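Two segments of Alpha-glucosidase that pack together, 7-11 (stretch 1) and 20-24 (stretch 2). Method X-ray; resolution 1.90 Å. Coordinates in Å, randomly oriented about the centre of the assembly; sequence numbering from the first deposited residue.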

# COMPACT_ATOMS: atom_id res chain seq x y z
N ASP A 7 31.13 6.75 31.52
CA ASP A 7 30.15 5.84 32.10
C ASP A 7 28.74 6.03 31.55
O ASP A 7 27.91 5.13 31.69
N ASN A 8 28.46 7.17 30.93
CA ASN A 8 27.10 7.52 30.54
C ASN A 8 26.98 7.87 29.06
O ASN A 8 25.93 8.35 28.63
N GLU A 9 28.03 7.63 28.27
CA GLU A 9 28.02 8.07 26.88
C GLU A 9 29.13 7.42 26.08
O GLU A 9 30.29 7.42 26.51
N PHE A 10 28.79 6.86 24.93
CA PHE A 10 29.74 6.30 23.99
C PHE A 10 29.68 7.11 22.70
O PHE A 10 28.60 7.55 22.29
N GLN A 11 30.83 7.31 22.06
CA GLN A 11 30.90 8.07 20.83
C GLN A 11 31.97 7.49 19.92
O GLN A 11 33.01 7.01 20.39
N LEU A 20 28.73 7.64 15.57
CA LEU A 20 27.98 6.84 16.53
C LEU A 20 27.85 7.60 17.84
O LEU A 20 28.79 8.29 18.26
N GLU A 21 26.70 7.46 18.48
CA GLU A 21 26.51 8.04 19.80
C GLU A 21 25.50 7.21 20.58
O GLU A 21 24.50 6.76 20.02
N HIS A 22 25.80 6.99 21.86
CA HIS A 22 24.81 6.49 22.80
C HIS A 22 24.84 7.36 24.05
O HIS A 22 25.84 7.39 24.76
N SER A 23 23.74 8.07 24.29
CA SER A 23 23.49 8.73 25.56
C SER A 23 22.05 8.46 25.94
O SER A 23 21.29 7.86 25.17
N LYS A 24 21.65 8.88 27.14
CA LYS A 24 20.25 8.75 27.50
C LYS A 24 19.37 9.59 26.58
O LYS A 24 18.25 9.19 26.26

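Neighbouring antiparallel strands illustrate a general principle of β-structure: the backbone fixes the register, and the register decides which side chains meet on each face of the sheet. The pairing of residues 7-11 with residues 20-24 in this alpha-glucosidase is a compact worked example. The two segments run in nearly opposite directions, their end-to-end vectors 165° apart, and together they bury 335 Å² of surface.

Walking along the second segment, Leu20 comes first. Its CA-to-CB bond points toward the partner segment, and the side chain adopts the m rotamer at chi1 and t at chi2. This conformation brings CD1 of Leu20 to 4.0 Å from CE2 of Phe10, an apolar contact between two buried residues. The methyl group lies at the edge of the phenyl ring, near its plane, so the leucine does not cover the aromatic face. The backbone of Leu20 contributes too: its O accepts a CA-H...O contact from CA of Gln11 at 3.3 Å.

Glu21 follows, and the alternation of the strand turns its side chain to the other face of the sheet, where it meets Gln11. These two form a non-hydrogen-bonded antiparallel pair, with CA atoms 4.5 Å apart. Glu21 is extended, with chi1 and chi2 both t, whereas Gln11 is m at chi1 and t at chi2. Their aliphatic portions run near each other, CG of Glu21 lying 4.3 Å from CG of Gln11. The carboxylate of Glu21 also comes close to that of Glu9, itself t at chi1 and chi2, with OE2 of Glu21 3.8 Å from OE2 of Glu9. Like charges at this distance would be expected to repel, but Glu21 OE2 has a polar partner within its own segment, accepting a hydrogen bond from Ser23 OG at 3.2 Å.

At His22 the side chain returns to the face occupied by Phe10. Here the backbone supplies both hydrogen bonds between the segments: His22 N donates to Phe10 O at 2.9 Å, and Phe10 N donates to His22 O at 3.0 Å, closing the ring of a hydrogen-bonded antiparallel pair. His22 O also receives a CA-H...O contact from CA of Glu9 at 3.1 Å. Both side chains are t at chi1, and their nearest side-chain approach is between the CB atoms of His22 and Phe10, 4.4 Å apart. The contact is thus made at the roots of the side chains rather than between the rings. The imidazole is engaged through ND1 elsewhere in the structure.

Ser23, a p rotamer, is buried, and its CA-to-CB bond points sideways. Its CB lies 4.3 Å from CG of Glu9, and its CA is 3.9 Å from O of Asn8, the end of whose side chain leads away. Lys24 marks the end of the packing: although its CA-to-CB bond points sideways, the end of its long side chain leads away and makes no contact. The example thus joins an apolar edge contact and paired backbone hydrogen bonds to a more polar face built around Glu21.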

# COMPACT_ATOMS: atom_id res chain seq x y z
CB ASP A 7 30.12 6.01 33.63
CG ASP A 7 31.19 5.18 34.32
OD1 ASP A 7 31.81 4.33 33.66
OD2 ASP A 7 31.39 5.39 35.54
CB ASN A 8 26.59 8.70 31.38
CG ASN A 8 27.13 8.68 32.80
OD1 ASN A 8 26.64 7.92 33.65
ND2 ASN A 8 28.13 9.51 33.07
CB GLU A 9 28.13 9.60 26.81
CG GLU A 9 28.05 10.16 25.40
CD GLU A 9 27.91 11.68 25.38
OE1 GLU A 9 27.82 12.29 26.47
OE2 GLU A 9 27.88 12.26 24.27
CB PHE A 10 29.45 4.82 23.72
CG PHE A 10 30.10 4.29 22.48
CD1 PHE A 10 31.44 3.93 22.48
CD2 PHE A 10 29.38 4.15 21.30
CE1 PHE A 10 32.05 3.45 21.34
CE2 PHE A 10 29.98 3.67 20.16
CZ PHE A 10 31.32 3.32 20.18
CB GLN A 11 31.21 9.55 21.08
CG GLN A 11 30.08 10.35 21.71
CD GLN A 11 30.45 11.81 21.90
OE1 GLN A 11 29.73 12.72 21.46
NE2 GLN A 11 31.58 12.05 22.57
CB LEU A 20 28.65 5.49 16.81
CG LEU A 20 28.67 4.43 15.71
CD1 LEU A 20 29.19 3.11 16.26
CD2 LEU A 20 27.27 4.24 15.11
CB GLU A 21 26.02 9.49 19.72
CG GLU A 21 25.80 10.13 21.09
CD GLU A 21 25.24 11.54 20.99
OE1 GLU A 21 25.20 12.09 19.87
OE2 GLU A 21 24.84 12.09 22.04
CB HIS A 22 25.04 5.04 23.20
CG HIS A 22 24.04 4.55 24.21
ND1 HIS A 22 22.85 3.96 23.84
CD2 HIS A 22 24.03 4.62 25.56
CE1 HIS A 22 22.16 3.66 24.93
NE2 HIS A 22 22.85 4.05 25.98
CB SER A 23 23.76 10.24 25.48
OG SER A 23 23.04 10.83 24.41
CB LYS A 24 20.01 9.12 28.96
CG LYS A 24 18.66 8.62 29.49
CD LYS A 24 18.47 8.89 30.98
CE LYS A 24 18.16 10.35 31.25
NZ LYS A 24 17.81 10.59 32.68